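Local coordinates for beta-agarase (Persicobacter, PDB 6AII), which probably hydrolyses the beta-1,4 linkages of agarose, as a glycoside hydrolase of family GH16 that releases neoagarobiose, at residues N50-S55 against T62-E67; E144-C149 against N227-Y232; H172-H177 against Y200-Y205. One frame throughout, in Å; residues are numbered along the deposited sequence.

Contact 1: residues N50-S55 against T62-E67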
# COMPACT_ATOMS: atom_id res chain seq x y z
N ASN A 50 -5.98 -7.71 12.93
CA ASN A 50 -5.73 -8.84 12.02
C ASN A 50 -6.87 -9.10 11.03
O ASN A 50 -7.07 -10.24 10.65
CB ASN A 50 -5.36 -10.11 12.75
CG ASN A 50 -6.43 -10.66 13.68
OD1 ASN A 50 -7.45 -9.98 13.88
ND2 ASN A 50 -6.21 -11.87 14.19
N PHE A 51 -7.52 -8.06 10.58
CA PHE A 51 -8.50 -8.20 9.57
C PHE A 51 -8.76 -6.86 8.90
O PHE A 51 -8.31 -5.81 9.35
CB PHE A 51 -9.81 -8.75 10.18
CG PHE A 51 -10.64 -9.52 9.18
CD1 PHE A 51 -10.22 -10.77 8.74
CD2 PHE A 51 -11.80 -8.99 8.65
CE1 PHE A 51 -10.95 -11.47 7.78
CE2 PHE A 51 -12.52 -9.68 7.67
CZ PHE A 51 -12.13 -10.94 7.30
N TRP A 52 -9.65 -6.88 7.88
CA TRP A 52 -10.26 -5.71 7.29
C TRP A 52 -11.14 -5.00 8.33
O TRP A 52 -11.43 -5.60 9.35
CB TRP A 52 -11.04 -6.20 6.07
CG TRP A 52 -11.87 -5.20 5.35
CD1 TRP A 52 -13.24 -5.19 5.18
CD2 TRP A 52 -11.37 -4.15 4.52
NE1 TRP A 52 -13.61 -4.13 4.39
CE2 TRP A 52 -12.48 -3.49 3.96
CE3 TRP A 52 -10.09 -3.68 4.23
CZ2 TRP A 52 -12.36 -2.41 3.09
CZ3 TRP A 52 -9.98 -2.58 3.41
CH2 TRP A 52 -11.09 -1.96 2.84
N HIS A 53 -11.59 -3.79 8.02
CA HIS A 53 -12.26 -2.97 9.02
C HIS A 53 -13.73 -3.39 9.18
O HIS A 53 -14.39 -2.84 10.06
CB HIS A 53 -11.95 -1.49 8.77
CG HIS A 53 -12.37 -0.99 7.44
ND1 HIS A 53 -13.69 -0.83 7.12
CD2 HIS A 53 -11.64 -0.61 6.37
CE1 HIS A 53 -13.79 -0.36 5.88
NE2 HIS A 53 -12.54 -0.20 5.41
N ASN A 54 -14.23 -4.36 8.44
CA ASN A 54 -15.55 -5.00 8.69
C ASN A 54 -15.48 -6.47 8.25
O ASN A 54 -14.36 -6.99 8.01
CB ASN A 54 -16.67 -4.15 8.06
CG ASN A 54 -16.55 -4.05 6.56
OD1 ASN A 54 -16.33 -5.07 5.88
ND2 ASN A 54 -16.63 -2.84 6.03
N SER A 55 -16.62 -7.18 8.15
CA SER A 55 -16.55 -8.60 8.00
C SER A 55 -16.35 -9.00 6.52
O SER A 55 -16.10 -10.17 6.25
CB SER A 55 -17.79 -9.27 8.58
OG SER A 55 -18.91 -8.86 7.83
N THR A 62 -10.16 -13.53 -3.40
CA THR A 62 -9.56 -13.32 -2.09
C THR A 62 -10.52 -13.79 -0.97
O THR A 62 -11.72 -13.45 -0.98
CB THR A 62 -9.25 -11.84 -1.85
OG1 THR A 62 -8.53 -11.29 -2.98
CG2 THR A 62 -8.56 -11.61 -0.52
N GLN A 63 -9.96 -14.48 0.05
CA GLN A 63 -10.65 -14.76 1.28
C GLN A 63 -9.76 -14.37 2.46
O GLN A 63 -8.91 -15.14 2.89
CB GLN A 63 -10.98 -16.26 1.44
CG GLN A 63 -12.15 -16.68 0.56
CD GLN A 63 -12.55 -18.13 0.71
OE1 GLN A 63 -11.76 -19.01 1.02
NE2 GLN A 63 -13.86 -18.37 0.49
N TRP A 64 -9.93 -13.14 2.91
CA TRP A 64 -9.17 -12.64 4.08
C TRP A 64 -9.58 -13.49 5.27
O TRP A 64 -10.80 -13.75 5.44
CB TRP A 64 -9.42 -11.18 4.36
CG TRP A 64 -8.78 -10.26 3.37
CD1 TRP A 64 -7.59 -10.42 2.73
CD2 TRP A 64 -9.34 -9.04 2.90
NE1 TRP A 64 -7.36 -9.35 1.91
CE2 TRP A 64 -8.42 -8.50 1.98
CE3 TRP A 64 -10.50 -8.32 3.19
CZ2 TRP A 64 -8.62 -7.28 1.35
CZ3 TRP A 64 -10.71 -7.13 2.53
CH2 TRP A 64 -9.78 -6.61 1.64
N ARG A 65 -8.58 -13.92 6.04
CA ARG A 65 -8.84 -14.74 7.21
C ARG A 65 -7.97 -14.18 8.32
O ARG A 65 -6.81 -13.90 8.09
CB ARG A 65 -8.48 -16.19 6.94
CG ARG A 65 -9.42 -16.91 5.97
CD ARG A 65 -10.82 -17.01 6.54
NE ARG A 65 -11.74 -17.71 5.63
CZ ARG A 65 -12.61 -17.12 4.80
NH1 ARG A 65 -12.64 -15.79 4.64
NH2 ARG A 65 -13.49 -17.91 4.15
N HIS A 66 -8.52 -14.14 9.52
CA HIS A 66 -7.75 -13.66 10.67
C HIS A 66 -6.45 -14.47 10.81
O HIS A 66 -5.37 -13.88 11.13
CB HIS A 66 -8.56 -13.85 11.97
CG HIS A 66 -9.74 -12.94 12.02
ND1 HIS A 66 -11.03 -13.38 11.68
CD2 HIS A 66 -9.86 -11.63 12.25
CE1 HIS A 66 -11.86 -12.36 11.73
NE2 HIS A 66 -11.19 -11.30 12.16
N GLU A 67 -6.48 -15.78 10.59
CA GLU A 67 -5.35 -16.65 10.84
C GLU A 67 -4.27 -16.57 9.75
O GLU A 67 -3.31 -17.32 9.78
CB GLU A 67 -5.79 -18.11 11.00
CG GLU A 67 -6.58 -18.65 9.83
CD GLU A 67 -8.09 -18.55 9.95
OE1 GLU A 67 -8.61 -17.50 10.43
OE2 GLU A 67 -8.76 -19.49 9.44
O HOH W 1 -6.57 -11.00 7.86
O HOH W 2 -3.89 -13.65 13.37
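W64 reaches two aromatic side chains of the 50-55 loop, one with its indole and one with its backbone. CZ3, on the six-membered ring, lies over one face of the W52 indole, 3.6 Å from W52 CG, with the two planes tilted 31° apart. W64 NE1 donates a hydrogen bond to I286 O, which helps to fix how the indole is turned. W64 O sits at the edge of the F51 ring, near its plane and 3.3 Å from F51 CE1; the same oxygen receives R65 NH1, 2.9 Å away, which also makes a salt bridge to D57. Between strands 48-49 and 62-64 the chain reverses within the GH16 beta-sandwich: both pair with strand 97-110, the first antiparallel, the second parallel. A water 2.9 Å from R65 O also reaches N50 O, though other acceptors compete for its protons. H66 CG stands anti to the carbonyl carbon (chi1 -69°), and the imidazole stacks, offset, on F51, centroids 4.3 Å apart, with F51 CD1 over its middle. The edge of the imidazole also meets N50, H66 CD2 lying 3.3 Å from N50 OD1, an oxygen already bonded to T42 N. An alanine in place of H66 would probably strip the imidazole from one face of F51 and leave the phenyl ring freer to shift. A second water accepts from N50 ND2 and can donate to H66 O, where again other acceptors compete.

Contact 2: residues E144-C149 against N227-Y232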
# COMPACT_ATOMS: atom_id res chain seq x y z
N GLU A 144 -11.42 9.76 1.36
CA GLU A 144 -10.09 10.28 1.05
C GLU A 144 -9.06 9.18 1.35
O GLU A 144 -9.10 8.56 2.38
CB GLU A 144 -9.74 11.53 1.86
CG GLU A 144 -10.65 12.71 1.53
CD GLU A 144 -10.46 13.96 2.36
OE1 GLU A 144 -9.41 14.09 3.04
OE2 GLU A 144 -11.39 14.84 2.28
N GLU A 145 -8.18 8.93 0.40
CA GLU A 145 -7.26 7.76 0.45
C GLU A 145 -5.88 8.19 -0.09
O GLU A 145 -5.80 8.91 -1.08
CB GLU A 145 -7.88 6.66 -0.40
CG GLU A 145 -6.95 5.48 -0.73
CD GLU A 145 -7.55 4.40 -1.59
OE1 GLU A 145 -8.79 4.30 -1.53
OE2 GLU A 145 -6.77 3.65 -2.30
N ILE A 146 -4.81 7.63 0.49
CA ILE A 146 -3.48 7.79 -0.07
C ILE A 146 -2.86 6.40 -0.28
O ILE A 146 -2.86 5.62 0.62
CB ILE A 146 -2.63 8.65 0.89
CG1 ILE A 146 -3.18 10.07 0.97
CG2 ILE A 146 -1.14 8.63 0.46
CD1 ILE A 146 -2.62 10.88 2.14
N ASP A 147 -2.34 6.15 -1.47
CA ASP A 147 -1.75 4.84 -1.78
C ASP A 147 -0.21 4.98 -1.78
O ASP A 147 0.36 5.59 -2.75
CB ASP A 147 -2.19 4.37 -3.16
CG ASP A 147 -3.71 4.34 -3.22
OD1 ASP A 147 -4.31 3.75 -2.30
OD2 ASP A 147 -4.24 5.04 -4.11
N ILE A 148 0.37 4.38 -0.71
CA ILE A 148 1.78 4.40 -0.49
C ILE A 148 2.45 3.44 -1.49
O ILE A 148 3.47 3.75 -2.07
CB ILE A 148 2.13 4.13 0.96
CG1 ILE A 148 1.53 5.24 1.84
CG2 ILE A 148 3.63 4.07 1.16
CD1 ILE A 148 1.68 5.04 3.31
N CYS A 149 1.86 2.28 -1.64
CA CYS A 149 2.42 1.23 -2.53
C CYS A 149 1.28 0.31 -2.97
O CYS A 149 0.62 -0.25 -2.12
CB CYS A 149 3.45 0.41 -1.77
SG CYS A 149 3.97 -1.13 -2.63
N ASN A 227 -2.62 19.91 0.20
CA ASN A 227 -2.34 19.94 -1.22
C ASN A 227 -0.88 19.55 -1.50
O ASN A 227 -0.29 20.05 -2.46
CB ASN A 227 -2.65 21.33 -1.80
CG ASN A 227 -4.15 21.54 -1.84
OD1 ASN A 227 -4.83 20.99 -2.71
ND2 ASN A 227 -4.67 22.22 -0.82
N HIS A 228 -0.29 18.65 -0.71
CA HIS A 228 1.15 18.35 -0.88
C HIS A 228 1.45 16.92 -0.40
O HIS A 228 1.41 16.65 0.82
CB HIS A 228 2.03 19.39 -0.20
CG HIS A 228 3.48 19.28 -0.59
ND1 HIS A 228 4.10 20.13 -1.46
CD2 HIS A 228 4.45 18.41 -0.20
CE1 HIS A 228 5.39 19.83 -1.59
NE2 HIS A 228 5.62 18.77 -0.82
N LEU A 229 1.89 16.07 -1.35
CA LEU A 229 2.30 14.71 -1.03
C LEU A 229 3.68 14.45 -1.66
O LEU A 229 3.94 14.90 -2.79
CB LEU A 229 1.34 13.71 -1.67
CG LEU A 229 -0.10 13.67 -1.20
CD1 LEU A 229 -0.84 12.64 -2.05
CD2 LEU A 229 -0.18 13.32 0.27
N GLU A 230 4.55 13.80 -0.88
CA GLU A 230 5.84 13.42 -1.43
C GLU A 230 6.03 11.94 -1.17
O GLU A 230 5.78 11.44 -0.08
CB GLU A 230 7.03 14.13 -0.77
CG GLU A 230 6.93 15.65 -0.86
CD GLU A 230 7.97 16.40 -0.04
OE1 GLU A 230 8.76 15.75 0.71
OE2 GLU A 230 7.92 17.66 -0.08
N TYR A 231 6.55 11.20 -2.20
CA TYR A 231 6.81 9.73 -2.05
C TYR A 231 8.31 9.43 -2.11
O TYR A 231 9.08 10.06 -2.87
CB TYR A 231 6.13 9.01 -3.22
CG TYR A 231 4.63 9.11 -3.23
CD1 TYR A 231 4.03 10.21 -3.82
CD2 TYR A 231 3.82 8.12 -2.71
CE1 TYR A 231 2.65 10.35 -3.86
CE2 TYR A 231 2.42 8.27 -2.72
CZ TYR A 231 1.85 9.37 -3.33
OH TYR A 231 0.49 9.48 -3.37
N TYR A 232 8.73 8.43 -1.30
CA TYR A 232 10.08 8.03 -1.12
C TYR A 232 10.16 6.52 -1.23
O TYR A 232 9.42 5.79 -0.58
CB TYR A 232 10.57 8.42 0.29
CG TYR A 232 10.61 9.92 0.45
CD1 TYR A 232 9.46 10.65 0.75
CD2 TYR A 232 11.77 10.60 0.23
CE1 TYR A 232 9.49 12.04 0.82
CE2 TYR A 232 11.81 11.98 0.27
CZ TYR A 232 10.68 12.70 0.55
OH TYR A 232 10.79 14.07 0.62
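D147 O meets the Y231 ring at its edge, near its plane: the carbonyl oxygen lies 3.4 Å from Y231 CE2. The next carbonyl, I148 O, is buried here without a polar partner in the model, and its nearest neighbour across the contact is Y231 CD2 at 4.4 Å. No hydrogen bond joins the two segments. The Y231 side chain leaves its strand toward 144-147, CG standing anti to the carbonyl carbon (chi1 -65°), and the hydroxyl at its far end bonds to S176 O while passing 4.2 Å from I146 CG2. Beside it the packing is purely apolar: I146 and L229 each point toward the other strand, their side chains cross obliquely, and I146 CD1 touches L229 CD2 at 3.9 Å.

At I148 the strand bulges in the classic way, two residues, I148 and C149, standing opposite V135 alone. E145 and D147 fit the first two acids of the GH16 signature Glu-x-Asp-x-x-Glu, and this bulged strand probably supplies the catalytic acids. The two strands run 26° apart with axes 10.2 Å from each other, as layers of a sandwich do. Strand 144-151 lies between 132-139 and 173-181 in one sheet, strand 228-233 between 217-225 and 236-242 in the other, where W223 and V221 receive I146 and I148, and V238 packs on Y231.

Contact 3: residues H172-H177 against Y200-Y205; sequences HIHLSH and YGTWYY
H174 lies against W203, and its side chain can be followed outward from the backbone. CB sits over the six-membered ring of the indole, 3.7 Å from its centroid, as a CH-pi contact. CG, anti to the backbone N (chi1 -169°), lies 3.8 Å from W203 CZ2; the imidazole stacks offset on the indole, planes 21° apart. CD2 comes within 3.4 Å of W203 CE2 and is as near to T202 O. ND1 bonds to E150 OE1. NE2, at the tip, meets a water at 2.8 Å, and that water is 2.7 Å from T202 OG1. S176 CB closes over the opposite face of the ring.

W203 also turns an edge to the face of H172, whose NE2 lies 3.4 Å from Y205 CD1, so H172, H174, W203 and Y205 form an aromatic cluster. Along the backbones, the antiparallel pairing is short: I173 and Y204 exchange backbone bonds, and L175 N donates to T202 O at 2.9 Å, nearly straight at 174°.

With both nitrogens engaged and both faces packed, H174 has little scope to turn, which would help to position the E150 carboxylate, probably the last acid of the GH16 signature.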
# COMPACT_ATOMS: atom_id res chain seq x y z
N HIS A 172 6.32 -2.48 -11.42
CA HIS A 172 5.82 -1.19 -11.01
C HIS A 172 5.52 -1.12 -9.51
O HIS A 172 5.38 -2.12 -8.76
CB HIS A 172 4.55 -0.84 -11.75
CG HIS A 172 4.69 -0.59 -13.18
ND1 HIS A 172 4.55 -1.61 -14.09
CD2 HIS A 172 5.01 0.48 -13.88
CE1 HIS A 172 4.78 -1.14 -15.25
NE2 HIS A 172 5.03 0.15 -15.19
N ILE A 173 5.54 0.10 -9.04
CA ILE A 173 4.90 0.50 -7.75
C ILE A 173 3.95 1.64 -8.11
O ILE A 173 4.39 2.70 -8.55
CB ILE A 173 5.90 0.87 -6.66
CG1 ILE A 173 6.79 -0.30 -6.24
CG2 ILE A 173 5.16 1.38 -5.41
CD1 ILE A 173 7.99 0.10 -5.40
N HIS A 174 2.67 1.46 -7.81
CA HIS A 174 1.69 2.52 -8.00
C HIS A 174 1.76 3.54 -6.87
O HIS A 174 1.68 3.14 -5.75
CB HIS A 174 0.30 1.89 -8.09
CG HIS A 174 -0.77 2.83 -8.55
ND1 HIS A 174 -2.03 2.87 -7.94
CD2 HIS A 174 -0.78 3.74 -9.55
CE1 HIS A 174 -2.78 3.76 -8.61
NE2 HIS A 174 -2.06 4.26 -9.60
N LEU A 175 1.98 4.84 -7.20
CA LEU A 175 2.08 5.93 -6.23
C LEU A 175 0.90 6.86 -6.55
O LEU A 175 0.91 7.50 -7.60
CB LEU A 175 3.42 6.68 -6.40
CG LEU A 175 4.65 5.81 -6.35
CD1 LEU A 175 5.88 6.67 -6.68
CD2 LEU A 175 4.79 5.11 -4.97
N SER A 176 -0.07 6.87 -5.66
CA SER A 176 -1.31 7.54 -6.02
C SER A 176 -2.11 7.91 -4.78
O SER A 176 -1.64 7.78 -3.63
CB SER A 176 -2.13 6.62 -6.95
OG SER A 176 -3.10 7.42 -7.62
N HIS A 177 -3.30 8.42 -5.00
CA HIS A 177 -4.27 8.73 -3.94
C HIS A 177 -5.64 8.85 -4.61
O HIS A 177 -5.68 8.98 -5.84
CB HIS A 177 -3.86 10.02 -3.24
CG HIS A 177 -4.14 11.26 -4.03
ND1 HIS A 177 -3.30 11.73 -5.01
CD2 HIS A 177 -5.26 12.05 -4.07
CE1 HIS A 177 -3.80 12.82 -5.56
NE2 HIS A 177 -5.07 13.02 -5.01
N TYR A 200 0.89 12.36 -14.98
CA TYR A 200 1.76 11.31 -15.46
C TYR A 200 2.68 10.75 -14.35
O TYR A 200 2.93 11.41 -13.32
CB TYR A 200 2.54 11.83 -16.67
CG TYR A 200 1.59 12.30 -17.74
CD1 TYR A 200 0.79 11.38 -18.40
CD2 TYR A 200 1.46 13.64 -18.03
CE1 TYR A 200 -0.13 11.80 -19.35
CE2 TYR A 200 0.54 14.07 -18.97
CZ TYR A 200 -0.27 13.15 -19.59
OH TYR A 200 -1.16 13.60 -20.53
N GLY A 201 3.20 9.56 -14.60
CA GLY A 201 4.25 9.00 -13.77
C GLY A 201 3.72 8.20 -12.58
O GLY A 201 4.53 7.68 -11.81
N THR A 202 2.41 8.01 -12.44
CA THR A 202 1.86 7.38 -11.24
C THR A 202 2.28 5.90 -11.15
O THR A 202 2.22 5.31 -10.04
CB THR A 202 0.33 7.47 -11.15
OG1 THR A 202 -0.21 6.80 -12.29
CG2 THR A 202 -0.15 8.90 -11.03
N TRP A 203 2.65 5.22 -12.22
CA TRP A 203 3.08 3.85 -12.11
C TRP A 203 4.62 3.85 -12.21
O TRP A 203 5.23 3.93 -13.28
CB TRP A 203 2.47 2.99 -13.21
CG TRP A 203 1.01 2.70 -13.00
CD1 TRP A 203 -0.09 3.43 -13.39
CD2 TRP A 203 0.49 1.61 -12.23
NE1 TRP A 203 -1.24 2.84 -12.95
CE2 TRP A 203 -0.92 1.71 -12.24
CE3 TRP A 203 1.09 0.57 -11.51
CZ2 TRP A 203 -1.71 0.81 -11.57
CZ3 TRP A 203 0.29 -0.32 -10.83
CH2 TRP A 203 -1.10 -0.21 -10.89
N TYR A 204 5.20 3.95 -11.04
CA TYR A 204 6.69 4.06 -10.91
C TYR A 204 7.36 2.76 -11.31
O TYR A 204 6.97 1.65 -10.90
CB TYR A 204 7.05 4.35 -9.45
CG TYR A 204 8.54 4.51 -9.23
CD1 TYR A 204 9.12 5.71 -9.47
CD2 TYR A 204 9.32 3.42 -8.90
CE1 TYR A 204 10.49 5.89 -9.35
CE2 TYR A 204 10.68 3.58 -8.71
CZ TYR A 204 11.24 4.82 -8.95
OH TYR A 204 12.60 4.98 -8.90
N TYR A 205 8.45 2.88 -12.10
CA TYR A 205 9.33 1.71 -12.34
C TYR A 205 10.71 2.26 -12.73
O TYR A 205 10.87 3.45 -12.90
CB TYR A 205 8.80 0.68 -13.36
CG TYR A 205 8.86 1.12 -14.80
CD1 TYR A 205 7.92 2.00 -15.31
CD2 TYR A 205 9.85 0.61 -15.63
CE1 TYR A 205 7.98 2.42 -16.64
CE2 TYR A 205 9.88 0.98 -16.97
CZ TYR A 205 8.92 1.82 -17.47
OH TYR A 205 8.93 2.27 -18.78
O HOH W 3 -2.76 6.18 -11.48

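Contact 1 closes first along the chain; contact 2 then opens, and contact 3 is nested inside the long loop that contact 2 closes. Contacts 2 and 3 lie about 11 Å apart between centres and touch: D147 N probably bonds to S176 O because strands 144-151 and 173-181 are neighbours in one sheet, and the same oxygen is met from the facing sheet by contact 2. Contact 1 sits on the other side of the chain's centre, about 24 and 27 Å away between centres, yet reaches that same mixed sheet through strand 62-64. Contact 2 joins the sheet to its partner in the sandwich, while contact 3 attaches the short strand 203-204 beside the probable catalytic strand.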